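PDB 3VA7: KLLA0E08119p from Kluyveromyces lactis, which probably catalyses the ATP- and biotin-dependent carboxylation of urea to urea-1-carboxylate, the first step of urea degradation by the allophanate route. Local coordinates for residues R235-Q240 with I252-S258; V324-I328 with S363-R367; R423-I427 with F458-K462; G243-A249 with S292-C298. All blocks are in the same frame, centred on the assembly; numbering follows the deposited sequence.

All four contacts belong to the biotin carboxylase part of the chain, whereas the bound urea and the biotinyl group on Lys1202 occupy a pocket lined by other residues, such as Asp991 and Tyr731. Contacts 1 and 2 are the closest pair, their centres about 11 Å apart, and they touch: the like-charged carboxylates of Glu238 and Glu325 come close, near the positive groups of Arg255 and Lys265, and Arg255 NE lies 3.5 Å from Glu325 CG. Glycerol binds in contact 2, about 6 Å from the side chain of His236. Contact 3, centred about 15 Å from contact 2, meets it through Ile364, which packs on Ala426 and Phe458. Contact 4, about 20 Å from contact 1 between centres, continues the same hairpin to its turn.

Contact 1 of 4, residues R235-Q240 with I252-S258; sequences RHVEIQ and IGERDCS
Glu238 and Arg255 pair their backbones in both directions, Glu238 N giving to Arg255 O and Arg255 N to Glu238 O, each at 2.8 Å. Further backbone bonds run from Cys257 N to His236 O, from Gln240 N to Gly253 O and from Ile252 N to Gln240 O. The segments 235-240 and 252-258, with axes 156° apart, are thus the two arms of an antiparallel beta hairpin in the ATP-grasp region of the biotin carboxylase domain.

Charged groups work on both sides of this ladder. On the Glu238 side, Arg255 NE meets the anti lone pair of Glu238 OE2 at 3.1 Å, the carboxylate standing 86° to the guanidinium plane. The far end of the same guanidinium straddles Gln240 OE1, with Arg255 NH1 at 2.9 Å, and Arg255 NH1 also holds Thr329. Glu238 CG sits between its backbone N and carbonyl carbon (chi1 67°), and from there the extended chain carries OE1 to His236 NE2 at 3.1 Å. On the Val237 side of the strands, Arg235 grips Asp256 OD2 side-on through NE and NH2, NH2 at 2.9 Å; that nitrogen also bonds to Pro273 O. Asp256 OD1 accepts from Ser258 N, closing an Asx turn.

Apolar contact is modest: Ile239 CD1 rests on Glu254 CB at 3.6 Å, while the Glu254 carboxylate leads off to Arg280. Cys257 CB touches the His236 ring obliquely, 3.4 Å from His236 CD2.

Because one guanidinium serves a carboxylate and an amide along its edge, it is fixed in rotation, and its charge would probably offset that of Glu238 in this buried place.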
loop_
_atom_site.group_PDB
_atom_site.type_symbol
_atom_site.label_atom_id
_atom_site.label_comp_id
_atom_site.label_asym_id
_atom_site.label_seq_id
_atom_site.Cartn_x
_atom_site.Cartn_y
_atom_site.Cartn_z
ATOM N N ARG A 235 -2.544 3.534 44.685
ATOM C CA ARG A 235 -3.034 4.406 43.613
ATOM C C ARG A 235 -2.095 5.597 43.329
ATOM O O ARG A 235 -1.147 5.852 44.082
ATOM C CB ARG A 235 -4.469 4.838 43.895
ATOM C CG ARG A 235 -5.425 3.680 43.697
ATOM C CD ARG A 235 -6.795 4.009 44.181
ATOM N NE ARG A 235 -7.328 5.198 43.522
ATOM C CZ ARG A 235 -8.454 5.817 43.886
ATOM N NH1 ARG A 235 -9.174 5.363 44.907
ATOM N NH2 ARG A 235 -8.875 6.901 43.235
ATOM N N HIS A 236 -2.331 6.290 42.215
ATOM C CA HIS A 236 -1.524 7.459 41.827
ATOM C C HIS A 236 -2.490 8.630 41.623
ATOM O O HIS A 236 -3.201 8.690 40.603
ATOM C CB HIS A 236 -0.749 7.113 40.566
ATOM C CG HIS A 236 0.070 8.225 39.995
ATOM N ND1 HIS A 236 1.433 8.105 39.797
ATOM C CD2 HIS A 236 -0.281 9.439 39.491
ATOM C CE1 HIS A 236 1.892 9.212 39.231
ATOM N NE2 HIS A 236 0.872 10.036 39.033
ATOM N N VAL A 237 -2.581 9.519 42.614
ATOM C CA VAL A 237 -3.498 10.633 42.506
ATOM C C VAL A 237 -2.624 11.850 42.431
ATOM O O VAL A 237 -1.736 12.023 43.264
ATOM C CB VAL A 237 -4.447 10.732 43.673
ATOM C CG1 VAL A 237 -5.426 11.852 43.439
ATOM C CG2 VAL A 237 -5.204 9.417 43.864
ATOM N N GLU A 238 -2.809 12.677 41.410
ATOM C CA GLU A 238 -1.957 13.825 41.281
ATOM C C GLU A 238 -2.819 15.070 41.256
ATOM O O GLU A 238 -4.020 15.017 40.905
ATOM C CB GLU A 238 -1.070 13.687 40.051
ATOM C CG GLU A 238 -1.837 13.740 38.707
ATOM C CD GLU A 238 -1.008 13.274 37.526
ATOM O OE1 GLU A 238 0.085 12.667 37.705
ATOM O OE2 GLU A 238 -1.469 13.516 36.394
ATOM N N ILE A 239 -2.220 16.187 41.651
ATOM C CA ILE A 239 -2.916 17.447 41.645
ATOM C C ILE A 239 -2.312 18.338 40.593
ATOM O O ILE A 239 -1.108 18.505 40.521
ATOM C CB ILE A 239 -2.884 18.136 43.026
ATOM C CG1 ILE A 239 -3.607 17.297 44.087
ATOM C CG2 ILE A 239 -3.549 19.558 42.953
ATOM C CD1 ILE A 239 -5.105 17.594 44.148
ATOM N N GLN A 240 -3.153 18.900 39.753
ATOM C CA GLN A 240 -2.693 19.869 38.772
ATOM C C GLN A 240 -2.733 21.225 39.428
ATOM O O GLN A 240 -3.802 21.676 39.881
ATOM C CB GLN A 240 -3.619 19.882 37.559
ATOM C CG GLN A 240 -3.383 21.027 36.629
ATOM C CD GLN A 240 -2.125 20.842 35.811
ATOM O OE1 GLN A 240 -2.004 19.891 35.029
ATOM N NE2 GLN A 240 -1.167 21.719 36.015
ATOM N N ILE A 252 -6.061 22.987 40.660
ATOM C CA ILE A 252 -7.049 23.070 39.605
ATOM C C ILE A 252 -7.929 21.819 39.635
ATOM O O ILE A 252 -9.113 21.911 39.316
ATOM C CB ILE A 252 -6.357 23.395 38.240
ATOM C CG1 ILE A 252 -5.711 24.794 38.363
ATOM C CG2 ILE A 252 -7.311 23.297 37.068
ATOM C CD1 ILE A 252 -5.714 25.677 37.107
ATOM N N GLY A 253 -7.376 20.701 40.125
ATOM C CA GLY A 253 -8.098 19.452 40.268
ATOM C C GLY A 253 -7.137 18.281 40.431
ATOM O O GLY A 253 -5.896 18.455 40.427
ATOM N N GLU A 254 -7.688 17.079 40.591
ATOM C CA GLU A 254 -6.858 15.890 40.730
ATOM C C GLU A 254 -7.198 14.866 39.669
ATOM O O GLU A 254 -8.332 14.803 39.155
ATOM C CB GLU A 254 -6.999 15.247 42.125
ATOM C CG GLU A 254 -8.143 14.256 42.260
ATOM C CD GLU A 254 -9.504 14.931 42.241
ATOM O OE1 GLU A 254 -9.582 16.193 42.161
ATOM O OE2 GLU A 254 -10.509 14.192 42.326
ATOM N N ARG A 255 -6.204 14.054 39.358
ATOM C CA ARG A 255 -6.352 13.065 38.332
ATOM C C ARG A 255 -5.821 11.813 38.952
ATOM O O ARG A 255 -4.867 11.853 39.725
ATOM C CB ARG A 255 -5.525 13.422 37.089
ATOM C CG ARG A 255 -5.902 14.750 36.489
ATOM C CD ARG A 255 -5.088 15.113 35.251
ATOM N NE ARG A 255 -3.689 15.432 35.513
ATOM C CZ ARG A 255 -3.146 16.640 35.369
ATOM N NH1 ARG A 255 -3.874 17.689 34.946
ATOM N NH2 ARG A 255 -1.849 16.808 35.633
ATOM N N ASP A 256 -6.452 10.697 38.599
ATOM C CA ASP A 256 -5.958 9.386 38.913
ATOM C C ASP A 256 -5.232 8.793 37.686
ATOM O O ASP A 256 -5.764 8.760 36.585
ATOM C CB ASP A 256 -7.144 8.555 39.304
ATOM C CG ASP A 256 -6.769 7.222 39.790
ATOM O OD1 ASP A 256 -6.144 6.417 39.042
ATOM O OD2 ASP A 256 -7.126 6.974 40.950
ATOM N N CYS A 257 -4.016 8.301 37.904
ATOM C CA CYS A 257 -3.142 7.843 36.854
ATOM C C CYS A 257 -2.601 6.493 37.237
ATOM O O CYS A 257 -1.491 6.095 36.857
ATOM C CB CYS A 257 -2.013 8.851 36.639
ATOM S SG CYS A 257 -2.585 10.530 36.111
ATOM N N SER A 258 -3.421 5.762 37.971
ATOM C CA SER A 258 -3.086 4.406 38.415
ATOM C C SER A 258 -2.855 3.388 37.284
ATOM O O SER A 258 -2.030 2.492 37.446
ATOM C CB SER A 258 -4.153 3.904 39.384
ATOM O OG SER A 258 -4.637 4.961 40.211
#

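Contact 2 of 4, residues V324-I328 with S363-R367; sequences VEHPI and SIEAR. With GOL (glycerol), chain E.
Ile328 drives its CG2 methyl against the stem of Glu365, 3.5 Å from Glu365 CB, and this is the dense half of the contact. Ile328 CB sits at 3.5 Å from Ser363 OG, a hydroxyl whose hydrogen bond goes to Val418 O. With CG anti to the backbone N (chi1 171°) and the rest extended, Glu365 runs its carboxylate under the turn, where OE1 faces Pro327 CG and OE2 comes 3.2 Å from Glu325 CA.

The strand 362-372 belongs to the large antiparallel sheet of the biotin carboxylase domain. Residues 324-328 form the bend that enters helix 326-333, so the contact seats the start of that helix over the sheet.

The other half, around Val324 and Arg367, is looser and includes a glycerol, probably from the crystallisation liquor. Val324 CG1 lies over the centre of the Arg367 guanidinium, 3.7 Å above its plane. Arg367 NH2 forms a salt bridge with Glu325 OE1 at 3.1 Å, the two planes 45° apart, and Arg367 NE pairs with Glu268. A methionine in place of Arg367 would probably leave Glu268 without this partner and Glu325 with Lys265 as its remaining salt bridge, and take the flat platform from under Val324. Glycerol O2 gives to Glu325 OE1 at 2.7 Å, and Val324 N gives to glycerol O3 at 2.8 Å. Lys265 takes the other oxygen of Glu325 and also bonds to the glycerol.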
loop_
_atom_site.group_PDB
_atom_site.type_symbol
_atom_site.label_atom_id
_atom_site.label_comp_id
_atom_site.label_asym_id
_atom_site.label_seq_id
_atom_site.Cartn_x
_atom_site.Cartn_y
_atom_site.Cartn_z
ATOM N N VAL A 324 1.286 15.200 29.967
ATOM C CA VAL A 324 0.534 14.550 28.901
ATOM C C VAL A 324 -0.990 14.477 29.194
ATOM O O VAL A 324 -1.786 14.926 28.385
ATOM C CB VAL A 324 1.106 13.152 28.492
ATOM C CG1 VAL A 324 0.262 12.539 27.313
ATOM C CG2 VAL A 324 2.651 13.203 28.111
ATOM N N GLU A 325 -1.386 14.030 30.384
ATOM C CA GLU A 325 -2.819 13.893 30.736
ATOM C C GLU A 325 -3.600 15.156 31.012
ATOM O O GLU A 325 -4.779 15.051 31.421
ATOM C CB GLU A 325 -3.051 12.933 31.928
ATOM C CG GLU A 325 -2.291 13.281 33.172
ATOM C CD GLU A 325 -0.884 12.661 33.240
ATOM O OE1 GLU A 325 -0.228 12.491 32.193
ATOM O OE2 GLU A 325 -0.433 12.321 34.363
ATOM N N HIS A 326 -2.980 16.324 30.843
ATOM C CA HIS A 326 -3.627 17.601 31.203
ATOM C C HIS A 326 -5.003 17.816 30.557
ATOM O O HIS A 326 -5.839 18.550 31.116
ATOM C CB HIS A 326 -2.720 18.823 30.891
ATOM C CG HIS A 326 -2.712 19.210 29.438
ATOM N ND1 HIS A 326 -1.944 18.548 28.500
ATOM C CD2 HIS A 326 -3.393 20.166 28.760
ATOM C CE1 HIS A 326 -2.160 19.079 27.303
ATOM N NE2 HIS A 326 -3.035 20.060 27.432
ATOM N N PRO A 327 -5.253 17.229 29.379
ATOM C CA PRO A 327 -6.592 17.508 28.804
ATOM C C PRO A 327 -7.795 17.034 29.595
ATOM O O PRO A 327 -8.846 17.639 29.466
ATOM C CB PRO A 327 -6.567 16.793 27.458
ATOM C CG PRO A 327 -5.056 16.670 27.074
ATOM C CD PRO A 327 -4.380 16.498 28.433
ATOM N N ILE A 328 -7.687 16.030 30.454
ATOM C CA ILE A 328 -8.919 15.643 31.171
ATOM C C ILE A 328 -9.381 16.738 32.143
ATOM O O ILE A 328 -10.600 17.058 32.258
ATOM C CB ILE A 328 -8.852 14.259 31.832
ATOM C CG1 ILE A 328 -7.736 14.174 32.862
ATOM C CG2 ILE A 328 -8.671 13.184 30.773
ATOM C CD1 ILE A 328 -7.783 12.923 33.652
ATOM N N SER A 363 -14.125 12.918 33.181
ATOM C CA SER A 363 -13.459 12.886 31.911
ATOM C C SER A 363 -12.340 11.903 31.951
ATOM O O SER A 363 -11.693 11.753 32.977
ATOM C CB SER A 363 -12.958 14.277 31.508
ATOM O OG SER A 363 -12.091 14.213 30.409
ATOM N N ILE A 364 -12.163 11.192 30.834
ATOM C CA ILE A 364 -11.130 10.180 30.734
ATOM C C ILE A 364 -10.377 10.157 29.397
ATOM O O ILE A 364 -10.896 10.565 28.353
ATOM C CB ILE A 364 -11.560 8.757 31.271
ATOM C CG1 ILE A 364 -10.972 7.693 30.388
ATOM C CG2 ILE A 364 -13.128 8.535 31.641
ATOM C CD1 ILE A 364 -9.823 7.043 31.066
ATOM N N GLU A 365 -9.123 9.735 29.472
ATOM C CA GLU A 365 -8.170 9.829 28.376
ATOM C C GLU A 365 -7.534 8.458 28.176
ATOM O O GLU A 365 -7.174 7.808 29.147
ATOM C CB GLU A 365 -7.058 10.848 28.689
ATOM C CG GLU A 365 -5.944 10.806 27.677
ATOM C CD GLU A 365 -4.874 11.860 27.884
ATOM O OE1 GLU A 365 -4.929 12.896 27.185
ATOM O OE2 GLU A 365 -3.964 11.650 28.714
ATOM N N ALA A 366 -7.399 8.030 26.926
ATOM C CA ALA A 366 -6.668 6.811 26.592
ATOM C C ALA A 366 -5.545 7.197 25.634
ATOM O O ALA A 366 -5.711 8.062 24.746
ATOM C CB ALA A 366 -7.613 5.760 25.933
ATOM N N ARG A 367 -4.395 6.569 25.801
ATOM C CA ARG A 367 -3.261 6.943 24.983
ATOM C C ARG A 367 -3.034 5.935 23.861
ATOM O O ARG A 367 -2.572 4.808 24.113
ATOM C CB ARG A 367 -2.025 6.997 25.862
ATOM C CG ARG A 367 -2.112 7.846 27.112
ATOM C CD ARG A 367 -0.665 8.247 27.487
ATOM N NE ARG A 367 -0.560 9.050 28.695
ATOM C CZ ARG A 367 0.603 9.385 29.249
ATOM N NH1 ARG A 367 1.743 8.993 28.700
ATOM N NH2 ARG A 367 0.633 10.102 30.355
HETATM C C1 GOL E . 4.671 11.376 33.372
HETATM O O1 GOL E . 4.596 11.132 34.770
HETATM C C2 GOL E . 3.715 12.477 32.839
HETATM O O2 GOL E . 2.423 12.013 32.521
HETATM C C3 GOL E . 4.246 13.029 31.513
HETATM O O3 GOL E . 3.600 14.248 31.229
#

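Contact 3 of 4, residues R423-I427 with F458-K462; sequences RNDAI and FKEAK
A partly buried helix-to-helix contact joins the first turn of helix 423-435 to the end of helix 456-460, both in the C-terminal part of the biotin carboxylase domain, and it is carried by side chains. Arg423 and Phe458 make a cation-pi interaction: Arg423 CZ lies 4.9 Å from the centroid of the Phe458 ring and 21° off the ring normal, hence over the face. The guanidinium is tilted against the ring, not laid flat on it. Ala461 CB lies 3.6 Å above the guanidinium plane, so the charged group lies between a ring and a methyl. Its amino end is modelled too close to the Phe458 backbone, so its exact position is doubtful. Arg423 NH1 forms a salt bridge with Glu269 of strand 264-270, which ties this helix start to the neighbouring sheet.

Ala461 reaches this place because the chain leaves the helix there. Its positive phi of 73° marks a Schellman motif that ends helix 456-460 and turns the methyl toward Arg423.

Deeper in, Ile427 and Phe458 slide past one another in opposite directions, Ile427 CG1 lying 3.7 Å from Phe458 CE1. The ring also packs on Ile364 and Ile267, which places it between the helices and the sheet. Ile427 CD1 approaches the other helix more distantly, at 4.3 Å from Lys459 CA.

Toward solvent, the exposed Lys459 and Asn424 meet at about a right angle. Lys459 stays extended until its last bond, which bends (chi4 -63°) and carries NZ to 3.3 Å from Asn424 OD1; this hydrogen bond arrives from well above the amide plane.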
loop_
_atom_site.group_PDB
_atom_site.type_symbol
_atom_site.label_atom_id
_atom_site.label_comp_id
_atom_site.label_asym_id
_atom_site.label_seq_id
_atom_site.Cartn_x
_atom_site.Cartn_y
_atom_site.Cartn_z
ATOM N N ARG A 423 -18.607 9.381 36.177
ATOM C CA ARG A 423 -17.715 8.276 35.829
ATOM C C ARG A 423 -18.325 7.236 34.842
ATOM O O ARG A 423 -17.694 6.880 33.844
ATOM C CB ARG A 423 -17.124 7.580 37.076
ATOM C CG ARG A 423 -15.713 7.189 36.849
ATOM C CD ARG A 423 -15.125 6.407 37.970
ATOM N NE ARG A 423 -14.969 5.032 37.567
ATOM C CZ ARG A 423 -13.813 4.394 37.429
ATOM N NH1 ARG A 423 -12.647 4.954 37.712
ATOM N NH2 ARG A 423 -13.841 3.141 37.039
ATOM N N ASN A 424 -19.541 6.759 35.128
ATOM C CA ASN A 424 -20.170 5.724 34.288
ATOM C C ASN A 424 -20.457 6.240 32.891
ATOM O O ASN A 424 -20.251 5.518 31.937
ATOM C CB ASN A 424 -21.465 5.137 34.899
ATOM C CG ASN A 424 -21.209 4.300 36.165
ATOM O OD1 ASN A 424 -20.223 3.513 36.278
ATOM N ND2 ASN A 424 -22.105 4.488 37.158
ATOM N N ASP A 425 -20.943 7.476 32.775
ATOM C CA ASP A 425 -21.227 8.043 31.456
ATOM C C ASP A 425 -19.935 8.140 30.606
ATOM O O ASP A 425 -19.965 7.963 29.348
ATOM C CB ASP A 425 -21.868 9.417 31.576
ATOM C CG ASP A 425 -22.486 9.874 30.284
ATOM O OD1 ASP A 425 -22.928 8.967 29.536
ATOM O OD2 ASP A 425 -22.547 11.105 30.009
ATOM N N ALA A 426 -18.819 8.411 31.306
ATOM C CA ALA A 426 -17.521 8.659 30.704
ATOM C C ALA A 426 -16.897 7.359 30.263
ATOM O O ALA A 426 -16.215 7.323 29.201
ATOM C CB ALA A 426 -16.621 9.319 31.695
ATOM N N ILE A 427 -17.114 6.305 31.064
ATOM C CA ILE A 427 -16.576 4.994 30.732
ATOM C C ILE A 427 -17.254 4.437 29.474
ATOM O O ILE A 427 -16.602 3.841 28.618
ATOM C CB ILE A 427 -16.722 4.013 31.883
ATOM C CG1 ILE A 427 -15.660 4.301 32.935
ATOM C CG2 ILE A 427 -16.604 2.550 31.385
ATOM C CD1 ILE A 427 -16.015 3.731 34.232
ATOM N N PHE A 458 -11.834 -2.024 35.410
ATOM C CA PHE A 458 -11.915 -0.599 35.250
ATOM C C PHE A 458 -13.250 -0.072 35.718
ATOM O O PHE A 458 -13.285 0.947 36.366
ATOM C CB PHE A 458 -11.640 -0.165 33.817
ATOM C CG PHE A 458 -11.520 1.325 33.647
ATOM C CD1 PHE A 458 -12.245 1.983 32.659
ATOM C CD2 PHE A 458 -10.683 2.071 34.473
ATOM C CE1 PHE A 458 -12.131 3.345 32.490
ATOM C CE2 PHE A 458 -10.558 3.438 34.325
ATOM C CZ PHE A 458 -11.275 4.078 33.341
ATOM N N LYS A 459 -14.341 -0.765 35.418
ATOM C CA LYS A 459 -15.661 -0.238 35.766
ATOM C C LYS A 459 -15.908 -0.207 37.265
ATOM O O LYS A 459 -16.505 0.726 37.802
ATOM C CB LYS A 459 -16.785 -1.014 35.095
ATOM C CG LYS A 459 -18.038 -0.184 35.013
ATOM C CD LYS A 459 -19.227 -1.016 34.653
ATOM C CE LYS A 459 -20.494 -0.177 34.741
ATOM N NZ LYS A 459 -20.681 0.262 36.150
ATOM N N GLU A 460 -15.464 -1.246 37.950
ATOM C CA GLU A 460 -15.696 -1.308 39.388
ATOM C C GLU A 460 -14.709 -0.395 40.127
ATOM O O GLU A 460 -14.830 -0.167 41.340
ATOM C CB GLU A 460 -15.678 -2.768 39.865
ATOM C CG GLU A 460 -16.989 -3.512 39.504
ATOM C CD GLU A 460 -16.903 -5.039 39.706
ATOM O OE1 GLU A 460 -17.946 -5.715 39.475
ATOM O OE2 GLU A 460 -15.814 -5.572 40.082
ATOM N N ALA A 461 -13.762 0.144 39.346
ATOM C CA ALA A 461 -12.769 1.091 39.805
ATOM C C ALA A 461 -11.721 0.397 40.655
ATOM O O ALA A 461 -11.001 1.035 41.394
ATOM C CB ALA A 461 -13.432 2.285 40.546
ATOM N N LYS A 462 -11.602 -0.918 40.523
ATOM C CA LYS A 462 -10.545 -1.627 41.251
ATOM C C LYS A 462 -9.185 -1.436 40.563
ATOM O O LYS A 462 -8.517 -2.394 40.191
ATOM C CB LYS A 462 -10.891 -3.113 41.525
ATOM C CG LYS A 462 -12.404 -3.411 41.714
ATOM C CD LYS A 462 -12.719 -4.036 43.108
ATOM C CE LYS A 462 -11.880 -5.320 43.465
ATOM N NZ LYS A 462 -12.665 -6.600 43.500
#

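Contact 4 of 4, residues G243-A249 with S292-C298; sequences GDGFGKA and SLLKYKC
Gly243 and Cys298 form an antiparallel hydrogen-bonded pair, Gly243 N to Cys298 O and Cys298 N to Gly243 O both at 2.9 Å, after which the strand 235-244 enters the turn of its hairpin. Next along, Gly245 N bonds to Tyr296 O at 2.8 Å. Across from this turn, helix 277-293 ends in a Schellman motif at Lys295, whose phi is positive.

The turn is organised from inside by Asp244. Its OD1 accepts from Phe246 N, which makes an Asx turn, and from Lys248 N on the opposite face of the carboxylate. A water takes the N-H of Gly247 at 2.9 Å and is also bonded to Tyr296 O, linking turn and helix exit.

Side chains then close over the glycines. Lys297 lies along Gly245, its CG 3.5 Å from Gly245 CA, and continues to Asn347, to which its NZ bonds. Gly245 has a positive phi (85°), and a CB there would run into Lys297 CE. Lys295 CG passes 3.2 Å from Gly247 N. At the last turn of the helix, Ser292 OG gives its proton to Gly247 O at 2.6 Å, while Ala249 CB packs 3.6 Å from Ser292 N. With an alanine at Ser292, the Gly247 carbonyl would probably lose its hydroxyl donor and this corner of the turn would be freer to move.

Backbone amides and carbonyls provide most of the polar partners here: peptide bonds join the strand end and turn to Tyr296 and Cys298, one hydroxyl and one water add to them, and the Asp244 carboxylate holds the turn's own shape.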
loop_
_atom_site.group_PDB
_atom_site.type_symbol
_atom_site.label_atom_id
_atom_site.label_comp_id
_atom_site.label_asym_id
_atom_site.label_seq_id
_atom_site.Cartn_x
_atom_site.Cartn_y
_atom_site.Cartn_z
ATOM N N GLY A 243 0.895 28.143 39.402
ATOM C CA GLY A 243 1.575 29.134 40.237
ATOM C C GLY A 243 1.872 30.399 39.454
ATOM O O GLY A 243 2.126 30.342 38.246
ATOM N N ASP A 244 1.856 31.555 40.108
ATOM C CA ASP A 244 2.020 32.779 39.331
ATOM C C ASP A 244 3.446 33.296 39.357
ATOM O O ASP A 244 3.780 34.336 38.737
ATOM C CB ASP A 244 1.056 33.829 39.799
ATOM C CG ASP A 244 1.454 34.421 41.127
ATOM O OD1 ASP A 244 2.442 33.974 41.742
ATOM O OD2 ASP A 244 0.764 35.342 41.556
ATOM N N GLY A 245 4.304 32.572 40.055
ATOM C CA GLY A 245 5.704 32.929 40.081
ATOM C C GLY A 245 5.997 33.980 41.136
ATOM O O GLY A 245 7.110 34.520 41.188
ATOM N N PHE A 246 5.017 34.259 41.997
ATOM C CA PHE A 246 5.137 35.355 42.941
ATOM C C PHE A 246 4.512 34.945 44.193
ATOM O O PHE A 246 4.059 35.794 44.937
ATOM C CB PHE A 246 4.453 36.637 42.433
ATOM C CG PHE A 246 5.083 37.209 41.199
ATOM C CD1 PHE A 246 6.362 37.742 41.244
ATOM C CD2 PHE A 246 4.395 37.210 39.992
ATOM C CE1 PHE A 246 7.009 38.262 40.064
ATOM C CE2 PHE A 246 5.007 37.732 38.774
ATOM C CZ PHE A 246 6.304 38.254 38.819
ATOM N N GLY A 247 4.430 33.648 44.437
ATOM C CA GLY A 247 3.923 33.181 45.725
ATOM C C GLY A 247 2.484 32.697 45.769
ATOM O O GLY A 247 2.080 32.005 46.724
ATOM N N LYS A 248 1.694 33.060 44.756
ATOM C CA LYS A 248 0.310 32.545 44.623
ATOM C C LYS A 248 0.276 31.220 43.886
ATOM O O LYS A 248 1.003 31.023 42.895
ATOM C CB LYS A 248 -0.626 33.556 43.962
ATOM C CG LYS A 248 -1.513 34.323 44.967
ATOM C CD LYS A 248 -1.268 35.817 44.667
ATOM C CE LYS A 248 -2.430 36.764 44.990
ATOM N NZ LYS A 248 -2.478 37.857 43.940
ATOM N N ALA A 249 -0.553 30.300 44.389
ATOM C CA ALA A 249 -0.666 28.979 43.772
ATOM C C ALA A 249 -2.108 28.524 43.863
ATOM O O ALA A 249 -2.796 28.893 44.801
ATOM C CB ALA A 249 0.309 27.957 44.439
ATOM N N SER A 292 3.191 27.614 46.506
ATOM C CA SER A 292 3.428 28.926 47.124
ATOM C C SER A 292 4.856 29.095 47.682
ATOM O O SER A 292 5.552 30.050 47.350
ATOM C CB SER A 292 2.414 29.195 48.220
ATOM O OG SER A 292 1.273 29.734 47.645
ATOM N N LEU A 293 5.276 28.138 48.501
ATOM C CA LEU A 293 6.575 28.143 49.081
ATOM C C LEU A 293 7.627 28.342 47.994
ATOM O O LEU A 293 8.530 29.184 48.154
ATOM C CB LEU A 293 6.797 26.809 49.757
ATOM C CG LEU A 293 8.109 26.781 50.517
ATOM C CD1 LEU A 293 7.763 27.268 51.942
ATOM C CD2 LEU A 293 8.783 25.359 50.489
ATOM N N LEU A 294 7.530 27.590 46.887
ATOM C CA LEU A 294 8.516 27.771 45.802
ATOM C C LEU A 294 8.414 29.116 45.030
ATOM O O LEU A 294 9.327 29.466 44.262
ATOM C CB LEU A 294 8.416 26.627 44.807
ATOM C CG LEU A 294 8.927 25.227 45.172
ATOM C CD1 LEU A 294 7.974 24.161 44.738
ATOM C CD2 LEU A 294 10.287 24.992 44.520
ATOM N N LYS A 295 7.319 29.871 45.231
ATOM C CA LYS A 295 6.983 30.944 44.291
ATOM C C LYS A 295 6.938 30.263 42.902
ATOM O O LYS A 295 7.529 30.727 41.905
ATOM C CB LYS A 295 8.018 32.091 44.323
ATOM C CG LYS A 295 7.581 33.361 45.027
ATOM C CD LYS A 295 8.253 33.562 46.345
ATOM C CE LYS A 295 7.859 34.899 47.045
ATOM N NZ LYS A 295 8.714 36.092 46.738
ATOM N N TYR A 296 6.281 29.110 42.869
ATOM C CA TYR A 296 6.201 28.376 41.614
ATOM C C TYR A 296 5.525 29.189 40.470
ATOM O O TYR A 296 4.546 29.907 40.699
ATOM C CB TYR A 296 5.517 27.036 41.817
ATOM C CG TYR A 296 5.730 26.089 40.651
ATOM C CD1 TYR A 296 6.687 25.070 40.727
ATOM C CD2 TYR A 296 4.934 26.187 39.476
ATOM C CE1 TYR A 296 6.872 24.190 39.669
ATOM C CE2 TYR A 296 5.098 25.305 38.420
ATOM C CZ TYR A 296 6.073 24.306 38.519
ATOM O OH TYR A 296 6.263 23.435 37.474
ATOM N N LYS A 297 6.111 29.066 39.271
ATOM C CA LYS A 297 5.626 29.699 38.056
ATOM C C LYS A 297 5.156 28.730 36.934
ATOM O O LYS A 297 5.934 27.818 36.482
ATOM C CB LYS A 297 6.674 30.643 37.501
ATOM C CG LYS A 297 6.017 31.737 36.784
ATOM C CD LYS A 297 6.986 32.704 36.210
ATOM C CE LYS A 297 6.312 34.104 36.278
ATOM N NZ LYS A 297 7.159 35.194 35.697
ATOM N N CYS A 298 3.916 29.016 36.467
ATOM C CA CYS A 298 3.180 28.291 35.432
ATOM C C CYS A 298 2.620 26.984 35.960
ATOM O O CYS A 298 2.056 26.973 37.051
ATOM C CB CYS A 298 3.997 28.075 34.126
ATOM S SG CYS A 298 4.536 29.602 33.284
HETATM O O HOH W 1 4.000 31.220 42.957
#